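Uncharacterized protein (Pyrococcus abyssi, PDB 5IFF) acts as a restriction DNA glycosylase, probably removing adenine bases from its recognition sequence, and is captured here on nonspecific double-stranded DNA. Local coordinates at residues 16-21 with 25-30; 43-48 with 52-57; 137-142 with 182-187. The protein carries 2 engineered substitutions. All blocks are in the same frame, centred on the assembly; numbering follows the deposited sequence.

Contact 1: 16-21 with 25-30. Engineered in segment 25-30: A26 (natural residue Arg). With nucleotides of chain C.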
loop_
_atom_site.group_PDB
_atom_site.type_symbol
_atom_site.label_atom_id
_atom_site.label_comp_id
_atom_site.label_asym_id
_atom_site.label_seq_id
_atom_site.Cartn_x
_atom_site.Cartn_y
_atom_site.Cartn_z
ATOM N N LEU A 16 0.054 -25.374 -0.145
ATOM C CA LEU A 16 0.766 -24.188 0.301
ATOM C C LEU A 16 1.777 -23.734 -0.719
ATOM O O LEU A 16 2.540 -24.556 -1.263
ATOM C CB LEU A 16 1.479 -24.472 1.630
ATOM C CG LEU A 16 0.561 -24.832 2.809
ATOM C CD1 LEU A 16 1.410 -25.286 3.935
ATOM C CD2 LEU A 16 -0.218 -23.606 3.250
ATOM N N PRO A 17 1.796 -22.423 -0.988
ATOM C CA PRO A 17 2.808 -21.822 -1.855
ATOM C C PRO A 17 4.157 -21.849 -1.180
ATOM O O PRO A 17 4.298 -21.634 0.039
ATOM C CB PRO A 17 2.330 -20.383 -2.022
ATOM C CG PRO A 17 1.614 -20.102 -0.727
ATOM C CD PRO A 17 0.944 -21.404 -0.342
ATOM N N ILE A 18 5.156 -22.136 -1.987
ATOM C CA ILE A 18 6.522 -22.243 -1.519
ATOM C C ILE A 18 7.401 -21.071 -1.995
ATOM O O ILE A 18 8.565 -20.944 -1.575
ATOM C CB ILE A 18 7.106 -23.605 -2.021
ATOM C CG1 ILE A 18 6.298 -24.704 -1.400
ATOM C CG2 ILE A 18 8.477 -23.859 -1.538
ATOM C CD1 ILE A 18 6.318 -24.584 0.079
ATOM N N THR A 19 6.907 -20.284 -2.936
ATOM C CA THR A 19 7.799 -19.327 -3.627
ATOM C C THR A 19 7.400 -17.858 -3.544
ATOM O O THR A 19 8.163 -16.989 -3.965
ATOM C CB THR A 19 7.918 -19.625 -5.147
ATOM O OG1 THR A 19 6.637 -19.457 -5.778
ATOM C CG2 THR A 19 8.460 -21.035 -5.399
ATOM N N ARG A 20 6.206 -17.542 -3.075
ATOM C CA ARG A 20 5.875 -16.101 -3.118
ATOM C C ARG A 20 5.750 -15.614 -1.706
ATOM O O ARG A 20 4.653 -15.453 -1.241
ATOM C CB ARG A 20 4.582 -15.837 -3.889
ATOM C CG ARG A 20 4.605 -16.275 -5.340
ATOM C CD ARG A 20 4.636 -15.084 -6.264
ATOM N NE ARG A 20 3.709 -15.237 -7.383
ATOM C CZ ARG A 20 2.483 -14.717 -7.426
ATOM N NH1 ARG A 20 1.720 -14.911 -8.497
ATOM N NH2 ARG A 20 2.019 -13.999 -6.408
ATOM N N PRO A 21 6.883 -15.401 -1.019
ATOM C CA PRO A 21 6.740 -15.278 0.431
ATOM C C PRO A 21 5.944 -14.008 0.802
ATOM O O PRO A 21 6.022 -12.994 0.142
ATOM C CB PRO A 21 8.175 -15.230 0.940
ATOM C CG PRO A 21 9.008 -14.793 -0.273
ATOM C CD PRO A 21 8.285 -15.314 -1.467
ATOM N N ILE A 25 2.417 -16.532 4.648
ATOM C CA ILE A 25 3.024 -17.818 4.327
ATOM C C ILE A 25 4.399 -17.545 3.713
ATOM O O ILE A 25 4.486 -16.888 2.671
ATOM C CB ILE A 25 2.169 -18.654 3.338
ATOM C CG1 ILE A 25 0.768 -18.911 3.909
ATOM C CG2 ILE A 25 2.818 -20.071 3.091
ATOM C CD1 ILE A 25 -0.220 -19.424 2.860
ATOM N N ALA A 26 5.452 -18.048 4.351
ATOM C CA ALA A 26 6.815 -17.918 3.793
ATOM C C ALA A 26 7.734 -19.044 4.327
ATOM O O ALA A 26 7.586 -19.535 5.458
ATOM C CB ALA A 26 7.425 -16.554 4.116
ATOM N N VAL A 27 8.705 -19.426 3.499
ATOM C CA VAL A 27 9.725 -20.409 3.871
ATOM C C VAL A 27 10.725 -19.701 4.781
ATOM O O VAL A 27 11.153 -18.569 4.495
ATOM C CB VAL A 27 10.401 -20.993 2.596
ATOM C CG1 VAL A 27 11.588 -21.967 2.937
ATOM C CG2 VAL A 27 9.359 -21.748 1.783
ATOM N N LYS A 28 11.063 -20.323 5.903
ATOM C CA LYS A 28 11.983 -19.723 6.865
ATOM C C LYS A 28 12.996 -20.765 7.337
ATOM O O LYS A 28 12.707 -21.944 7.331
ATOM C CB LYS A 28 11.204 -19.166 8.050
ATOM C CG LYS A 28 10.374 -17.935 7.685
ATOM C CD LYS A 28 9.831 -17.275 8.908
ATOM C CE LYS A 28 9.187 -15.905 8.582
ATOM N NZ LYS A 28 8.236 -15.546 9.689
ATOM N N LYS A 29 14.162 -20.304 7.772
ATOM C CA LYS A 29 15.214 -21.201 8.242
ATOM C C LYS A 29 15.232 -21.106 9.752
ATOM O O LYS A 29 15.297 -19.991 10.318
ATOM C CB LYS A 29 16.571 -20.825 7.640
ATOM C CG LYS A 29 17.666 -21.825 7.963
ATOM C CD LYS A 29 18.982 -21.433 7.293
ATOM C CE LYS A 29 19.951 -22.600 7.264
ATOM N NZ LYS A 29 21.308 -22.152 6.834
ATOM N N ILE A 30 15.081 -22.252 10.411
ATOM C CA ILE A 30 15.157 -22.322 11.865
ATOM C C ILE A 30 16.227 -23.338 12.212
ATOM O O ILE A 30 15.962 -24.543 12.251
ATOM C CB ILE A 30 13.816 -22.704 12.495
ATOM C CG1 ILE A 30 12.701 -21.870 11.876
ATOM C CG2 ILE A 30 13.871 -22.565 14.037
ATOM C CD1 ILE A 30 11.242 -22.349 12.257
ATOM P P DC C 14 2.463 -10.770 -9.335
ATOM O OP1 DC C 14 1.432 -11.084 -10.327
ATOM O OP2 DC C 14 3.265 -11.807 -8.626
ATOM O "O5'" DC C 14 3.570 -9.823 -9.975
ATOM C "C5'" DC C 14 3.196 -8.578 -10.524
ATOM C "C4'" DC C 14 4.360 -7.599 -10.459
ATOM O "O4'" DC C 14 4.702 -7.357 -9.093
ATOM C "C3'" DC C 14 5.670 -8.072 -11.089
ATOM O "O3'" DC C 14 5.771 -7.588 -12.411
ATOM C "C2'" DC C 14 6.747 -7.438 -10.198
ATOM C "C1'" DC C 14 5.939 -6.742 -9.094
ATOM N N1 DC C 14 6.583 -6.859 -7.752
ATOM C C2 DC C 14 7.336 -5.776 -7.298
ATOM O O2 DC C 14 7.390 -4.761 -8.004
ATOM N N3 DC C 14 7.993 -5.870 -6.116
ATOM C C4 DC C 14 7.903 -6.961 -5.399
ATOM N N4 DC C 14 8.549 -6.969 -4.228
ATOM C C5 DC C 14 7.130 -8.115 -5.842
ATOM C C6 DC C 14 6.501 -8.020 -7.016
#

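Contact 2: 43-48 with 52-57. Engineered in segment 52-57: A57 (natural residue Glu). With nucleotides of chain B.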
loop_
_atom_site.group_PDB
_atom_site.type_symbol
_atom_site.label_atom_id
_atom_site.label_comp_id
_atom_site.label_asym_id
_atom_site.label_seq_id
_atom_site.Cartn_x
_atom_site.Cartn_y
_atom_site.Cartn_z
ATOM N N LYS A 43 15.212 -21.177 -3.589
ATOM C CA LYS A 43 14.365 -21.990 -4.460
ATOM C C LYS A 43 14.939 -23.405 -4.632
ATOM O O LYS A 43 14.223 -24.334 -4.967
ATOM C CB LYS A 43 14.194 -21.330 -5.829
ATOM C CG LYS A 43 13.001 -20.408 -5.889
ATOM C CD LYS A 43 13.058 -19.485 -7.072
ATOM C CE LYS A 43 11.994 -18.360 -6.913
ATOM N NZ LYS A 43 12.173 -17.299 -7.945
ATOM N N SER A 44 16.248 -23.542 -4.451
ATOM C CA SER A 44 16.913 -24.854 -4.527
ATOM C C SER A 44 17.119 -25.429 -3.124
ATOM O O SER A 44 17.747 -24.808 -2.273
ATOM C CB SER A 44 18.252 -24.714 -5.251
ATOM O OG SER A 44 19.137 -25.726 -4.841
ATOM N N PHE A 45 16.573 -26.598 -2.842
ATOM C CA PHE A 45 16.700 -27.126 -1.492
ATOM C C PHE A 45 17.681 -28.291 -1.457
ATOM O O PHE A 45 17.718 -29.083 -2.377
ATOM C CB PHE A 45 15.314 -27.503 -0.960
ATOM C CG PHE A 45 14.451 -26.289 -0.771
ATOM C CD1 PHE A 45 14.590 -25.502 0.364
ATOM C CD2 PHE A 45 13.625 -25.856 -1.789
ATOM C CE1 PHE A 45 13.851 -24.334 0.522
ATOM C CE2 PHE A 45 12.876 -24.669 -1.648
ATOM C CZ PHE A 45 12.999 -23.918 -0.494
ATOM N N PRO A 46 18.494 -28.358 -0.389
ATOM C CA PRO A 46 19.571 -29.337 -0.212
ATOM C C PRO A 46 19.009 -30.729 0.121
ATOM O O PRO A 46 17.793 -30.878 0.319
ATOM C CB PRO A 46 20.362 -28.759 0.960
ATOM C CG PRO A 46 19.262 -28.100 1.801
ATOM C CD PRO A 46 18.374 -27.455 0.776
ATOM N N SER A 47 19.874 -31.723 0.195
ATOM C CA SER A 47 19.416 -33.080 0.487
ATOM C C SER A 47 20.204 -33.743 1.633
ATOM O O SER A 47 20.287 -34.975 1.717
ATOM C CB SER A 47 19.507 -33.923 -0.776
ATOM O OG SER A 47 20.853 -33.974 -1.223
ATOM N N ASP A 48 20.755 -32.921 2.520
ATOM C CA ASP A 48 21.533 -33.374 3.659
ATOM C C ASP A 48 20.916 -32.846 4.936
ATOM O O ASP A 48 19.774 -32.421 4.911
ATOM C CB ASP A 48 22.966 -32.900 3.536
ATOM C CG ASP A 48 23.050 -31.425 3.181
ATOM O OD1 ASP A 48 22.137 -30.652 3.595
ATOM O OD2 ASP A 48 24.012 -31.059 2.476
ATOM N N ARG A 52 16.631 -30.074 7.060
ATOM C CA ARG A 52 15.765 -30.110 8.240
ATOM C C ARG A 52 15.656 -28.760 8.939
ATOM O O ARG A 52 14.836 -28.617 9.840
ATOM C CB ARG A 52 16.272 -31.153 9.250
ATOM C CG ARG A 52 17.445 -30.644 10.061
ATOM C CD ARG A 52 17.743 -31.451 11.313
ATOM N NE ARG A 52 18.974 -30.957 11.933
ATOM C CZ ARG A 52 19.447 -31.363 13.107
ATOM N NH1 ARG A 52 20.573 -30.842 13.578
ATOM N NH2 ARG A 52 18.797 -32.287 13.807
ATOM N N ASP A 53 16.509 -27.789 8.557
ATOM C CA ASP A 53 16.412 -26.438 9.077
ATOM C C ASP A 53 15.350 -25.552 8.353
ATOM O O ASP A 53 15.127 -24.389 8.738
ATOM C CB ASP A 53 17.769 -25.752 8.991
ATOM C CG ASP A 53 18.816 -26.416 9.880
ATOM O OD1 ASP A 53 18.423 -27.044 10.901
ATOM O OD2 ASP A 53 20.006 -26.306 9.544
ATOM N N TYR A 54 14.743 -26.064 7.289
ATOM C CA TYR A 54 13.771 -25.241 6.544
ATOM C C TYR A 54 12.323 -25.610 6.849
ATOM O O TYR A 54 11.956 -26.788 6.896
ATOM C CB TYR A 54 13.991 -25.334 5.049
ATOM C CG TYR A 54 15.315 -24.725 4.663
ATOM C CD1 TYR A 54 15.429 -23.356 4.468
ATOM C CD2 TYR A 54 16.472 -25.512 4.594
ATOM C CE1 TYR A 54 16.661 -22.773 4.151
ATOM C CE2 TYR A 54 17.713 -24.950 4.261
ATOM C CZ TYR A 54 17.808 -23.579 4.052
ATOM O OH TYR A 54 19.035 -22.993 3.749
ATOM N N TYR A 55 11.510 -24.568 7.049
ATOM C CA TYR A 55 10.098 -24.747 7.395
ATOM C C TYR A 55 9.225 -23.847 6.573
ATOM O O TYR A 55 9.636 -22.748 6.155
ATOM C CB TYR A 55 9.831 -24.417 8.871
ATOM C CG TYR A 55 10.604 -25.275 9.852
ATOM C CD1 TYR A 55 11.981 -25.132 9.990
ATOM C CD2 TYR A 55 9.942 -26.209 10.643
ATOM C CE1 TYR A 55 12.703 -25.917 10.896
ATOM C CE2 TYR A 55 10.657 -26.992 11.550
ATOM C CZ TYR A 55 12.015 -26.830 11.681
ATOM O OH TYR A 55 12.731 -27.609 12.575
ATOM N N ILE A 56 7.981 -24.253 6.435
ATOM C CA ILE A 56 6.992 -23.275 5.965
ATOM C C ILE A 56 6.363 -22.650 7.199
ATOM O O ILE A 56 5.739 -23.372 7.993
ATOM C CB ILE A 56 5.856 -23.913 5.125
ATOM C CG1 ILE A 56 6.398 -24.528 3.841
ATOM C CG2 ILE A 56 4.830 -22.825 4.768
ATOM C CD1 ILE A 56 5.419 -25.494 3.247
ATOM N N ALA A 57 6.555 -21.349 7.360
ATOM C CA ALA A 57 5.986 -20.582 8.449
ATOM C C ALA A 57 4.663 -19.970 8.010
ATOM O O ALA A 57 4.636 -19.129 7.122
ATOM C CB ALA A 57 6.967 -19.477 8.882
ATOM P P DA B 3 18.832 -20.387 -4.230
ATOM O OP1 DA B 3 19.301 -21.478 -3.357
ATOM O OP2 DA B 3 17.468 -20.415 -4.807
ATOM O "O5'" DA B 3 19.009 -19.040 -3.395
ATOM C "C5'" DA B 3 20.278 -18.707 -2.890
ATOM C "C4'" DA B 3 20.257 -17.323 -2.313
ATOM O "O4'" DA B 3 20.404 -16.350 -3.391
ATOM C "C3'" DA B 3 18.982 -16.965 -1.558
ATOM O "O3'" DA B 3 19.343 -16.320 -0.339
ATOM C "C2'" DA B 3 18.249 -16.033 -2.542
ATOM C "C1'" DA B 3 19.427 -15.350 -3.246
ATOM N N9 DA B 3 19.136 -14.764 -4.574
ATOM C C8 DA B 3 18.222 -15.193 -5.514
ATOM N N7 DA B 3 18.212 -14.454 -6.614
ATOM C C5 DA B 3 19.185 -13.476 -6.375
ATOM C C6 DA B 3 19.640 -12.352 -7.127
ATOM N N6 DA B 3 19.190 -12.042 -8.342
ATOM N N1 DA B 3 20.645 -11.598 -6.600
ATOM C C2 DA B 3 21.115 -11.911 -5.395
ATOM N N3 DA B 3 20.731 -12.916 -4.576
ATOM C C4 DA B 3 19.766 -13.664 -5.134
#

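Contact 3: 137-142 with 182-187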
loop_
_atom_site.group_PDB
_atom_site.type_symbol
_atom_site.label_atom_id
_atom_site.label_comp_id
_atom_site.label_asym_id
_atom_site.label_seq_id
_atom_site.Cartn_x
_atom_site.Cartn_y
_atom_site.Cartn_z
ATOM N N SER A 137 6.317 -35.177 14.998
ATOM C CA SER A 137 6.707 -35.242 13.588
ATOM C C SER A 137 7.472 -33.975 13.087
ATOM O O SER A 137 7.834 -33.876 11.910
ATOM C CB SER A 137 5.471 -35.513 12.737
ATOM O OG SER A 137 4.370 -34.683 13.123
ATOM N N GLY A 138 7.732 -33.027 13.990
ATOM C CA GLY A 138 8.659 -31.922 13.712
ATOM C C GLY A 138 8.006 -30.543 13.588
ATOM O O GLY A 138 8.711 -29.499 13.592
ATOM N N GLU A 139 6.673 -30.509 13.491
ATOM C CA GLU A 139 5.971 -29.227 13.334
ATOM C C GLU A 139 6.102 -28.419 14.622
ATOM O O GLU A 139 6.131 -29.006 15.695
ATOM C CB GLU A 139 4.477 -29.411 12.976
ATOM C CG GLU A 139 4.203 -29.969 11.572
ATOM C CD GLU A 139 4.238 -31.515 11.521
ATOM O OE1 GLU A 139 4.551 -32.182 12.549
ATOM O OE2 GLU A 139 3.962 -32.066 10.444
ATOM N N PHE A 140 6.174 -27.084 14.504
ATOM C CA PHE A 140 6.202 -26.196 15.671
ATOM C C PHE A 140 4.910 -25.415 15.681
ATOM O O PHE A 140 4.454 -24.985 14.627
ATOM C CB PHE A 140 7.371 -25.185 15.605
ATOM C CG PHE A 140 8.729 -25.812 15.780
ATOM C CD1 PHE A 140 9.035 -26.497 16.944
ATOM C CD2 PHE A 140 9.712 -25.691 14.801
ATOM C CE1 PHE A 140 10.295 -27.058 17.133
ATOM C CE2 PHE A 140 10.966 -26.267 14.989
ATOM C CZ PHE A 140 11.252 -26.949 16.141
ATOM N N ILE A 141 4.354 -25.187 16.859
ATOM C CA ILE A 141 3.213 -24.258 16.976
ATOM C C ILE A 141 3.682 -23.158 17.880
ATOM O O ILE A 141 4.104 -23.451 19.000
ATOM C CB ILE A 141 1.977 -24.907 17.578
ATOM C CG1 ILE A 141 1.445 -25.998 16.657
ATOM C CG2 ILE A 141 0.852 -23.804 17.894
ATOM C CD1 ILE A 141 1.866 -27.437 17.126
ATOM N N GLY A 142 3.679 -21.914 17.387
ATOM C CA GLY A 142 4.191 -20.800 18.163
ATOM C C GLY A 142 3.134 -19.686 18.382
ATOM O O GLY A 142 2.278 -19.471 17.530
ATOM N N VAL A 182 2.929 -26.963 -2.699
ATOM C CA VAL A 182 3.198 -28.295 -2.169
ATOM C C VAL A 182 2.017 -28.758 -1.351
ATOM O O VAL A 182 1.130 -27.959 -1.016
ATOM C CB VAL A 182 4.464 -28.353 -1.296
ATOM C CG1 VAL A 182 5.706 -28.000 -2.165
ATOM C CG2 VAL A 182 4.298 -27.430 -0.077
ATOM N N LYS A 183 2.011 -30.049 -1.041
ATOM C CA LYS A 183 0.862 -30.691 -0.411
ATOM C C LYS A 183 1.272 -31.197 0.978
ATOM O O LYS A 183 2.328 -31.826 1.139
ATOM C CB LYS A 183 0.355 -31.827 -1.311
ATOM C CG LYS A 183 -0.789 -32.606 -0.689
ATOM C CD LYS A 183 -1.526 -33.501 -1.698
ATOM C CE LYS A 183 -0.873 -34.859 -1.873
ATOM N NZ LYS A 183 -1.830 -35.799 -2.543
ATOM N N TYR A 184 0.445 -30.909 1.976
ATOM C CA TYR A 184 0.724 -31.267 3.352
ATOM C C TYR A 184 -0.487 -31.943 3.998
ATOM O O TYR A 184 -1.574 -31.339 4.079
ATOM C CB TYR A 184 1.095 -29.996 4.143
ATOM C CG TYR A 184 1.267 -30.245 5.618
ATOM C CD1 TYR A 184 2.280 -31.071 6.086
ATOM C CD2 TYR A 184 0.424 -29.639 6.545
ATOM C CE1 TYR A 184 2.426 -31.326 7.452
ATOM C CE2 TYR A 184 0.576 -29.878 7.914
ATOM C CZ TYR A 184 1.587 -30.700 8.358
ATOM O OH TYR A 184 1.718 -30.934 9.720
ATOM N N GLU A 185 -0.299 -33.150 4.536
ATOM C CA GLU A 185 -1.409 -33.832 5.191
ATOM C C GLU A 185 -1.429 -33.329 6.617
ATOM O O GLU A 185 -0.408 -33.352 7.307
ATOM C CB GLU A 185 -1.245 -35.362 5.110
ATOM C CG GLU A 185 -1.069 -35.859 3.655
ATOM C CD GLU A 185 -0.834 -37.387 3.506
ATOM O OE1 GLU A 185 -0.374 -38.024 4.471
ATOM O OE2 GLU A 185 -1.134 -37.939 2.420
ATOM N N VAL A 186 -2.582 -32.831 7.053
ATOM C CA VAL A 186 -2.661 -32.197 8.365
ATOM C C VAL A 186 -2.925 -33.280 9.385
ATOM O O VAL A 186 -3.953 -33.927 9.312
ATOM C CB VAL A 186 -3.807 -31.133 8.429
ATOM C CG1 VAL A 186 -3.882 -30.474 9.860
ATOM C CG2 VAL A 186 -3.602 -30.067 7.337
ATOM N N PRO A 187 -2.003 -33.472 10.341
ATOM C CA PRO A 187 -2.209 -34.434 11.418
ATOM C C PRO A 187 -3.341 -33.966 12.356
ATOM O O PRO A 187 -3.398 -32.767 12.650
ATOM C CB PRO A 187 -0.861 -34.431 12.143
ATOM C CG PRO A 187 0.102 -33.700 11.228
ATOM C CD PRO A 187 -0.785 -32.699 10.560
#

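Contact 1: 16-21 with 25-30
With CG1 of I25 anti to the carbonyl carbon (chi1 -58°) and the chain extended to CD1, both CG2 and CD1 of that side chain lie against the ring of P17. The two side chains cross at about a right angle, CD1 resting 3.9 Å from P17 CD, while CG2 approaches the P17 carbonyl oxygen. L16 adds CD2 to the same methyl, at 4.2 Å from I25 CD1. Branched, purely apolar isoleucine suits a buried place where it must fill two directions at once. CG2 of V27 lies beside I18, 3.5 Å from I18 O and 4.0 Å from I18 CG2. Where the chain turns back, CA of P21 makes a C-H...O contact with the I25 carbonyl oxygen, and P21 CB packs 3.5 Å from CB of A26, an engineered alanine in place of the natural arginine. Beyond this apolar patch R20 reaches the DNA: phosphate oxygen OP2 of DC14 in chain C sits over its guanidinium face, 3.2 Å from CZ, while its NE is hydrogen-bonded to OD1 of N179. The connection passes from strand 11-17 of the three-stranded sheet to strand 25-29, which lies between strands 38-39 and 54-59 of the large sheet.

Contact 2: 43-48 with 52-57
F45 points the edge of its ring at the face of Y54, overlapping it in a T-shaped pair. The ring centroids are 5.8 Å apart and the planes stand at 78°, nearly perpendicular. The closest carbons, F45 CE1 and Y54 CD1, are 4.4 Å apart, so the approach is one of ordinary van der Waals packing. In both residues CG is anti to the carbonyl carbon (chi1 -67° in F45 and much the same in Y54), which brings the two rings together between loop and strand. P46 follows with its CG 4.3 Å from Y54 CE2, approaching the ring obliquely; a proline suits this spot because its compact apolar ring can pack on an aromatic neighbour. L164 and V27 also pack on F45, and K29 and K42 touch Y54, which places the pair between the loop 43-48 and strands 25-29 and 54-59 of the sheet.

Just before F45 the backbone meets DNA. K43 N donates to OP2 of DA3 in chain B at 2.7 Å with an N-H...O angle of 168°, and S44 N adds a weak bond of 3.4 Å to the same OP2. Two successive amides thus face one phosphate oxygen, K43 N holding it far more firmly, an arrangement that fits a complex with nonspecific DNA. The chemistry is accordingly divided: the side chains of the two segments meet through aromatic and apolar surfaces, while backbone N-H groups bind the phosphate in a way that does not depend on the identity of the base.

Contact 3: 137-142 with 182-187
E139, which meets Y184 across the contact, is prepared by the two residues before it. First comes S137, from whose OG the E139 carboxylate oxygen OE1 accepts a hydrogen bond at 2.6 Å through its syn lone pair. G138 follows with a positive phi of 111°, where a CB would jam against the carbonyl oxygen of S137, so glycine suits the turn. E139 then reaches across. Its chain bends at chi2 (86°), bringing OE2 to the hydroxyl of Y184, whose OH donates to it at 2.6 Å. The tyrosine arrives from the opposite direction, and OE2 lies in the plane of its ring, at the edge, while the OH meets the carboxylate from above its plane, 47° out. Here the 121-134 to 140-147 hairpin of the large antiparallel sheet is joined to strand 181-186 of the three-stranded sheet. N166 gives OE2 a further hydrogen bond, so the buried carboxylate is held by three donors, which probably stabilises its negative charge. Replacing E139 by an alanine removes the carboxylate, and the Y184 hydroxyl would probably lose its acceptor, as would N166 ND2 and the S137 hydroxyl. Further along, F140 and I141 enter strand 140-147, I141 packing on helix 188-201, at whose N-cap P187 stands with CG 4.3 Å from E139 OE2.

How the contacts relate
From the N terminus, contact 1 closes the turn between strands 11-17 and 25-29, and contact 2 then closes the loop that leads into strand 54-59; contact 3 joins segments 40 residues apart near the C-terminal helices. The three follow in series, with none nested or crossed. Strands 25-29 and 54-59 are neighbours, and the engineered A26 and A57 (A26 O with A57 N), like I30 N with D53 O, probably bond between contacts 1 and 2. Strand 11-17 pairs with 181-186 through L16 O and V182 N, linking contacts 1 and 3. Y55 packs on F140, joining contacts 2 and 3. Together they tie the small sheet to the large one.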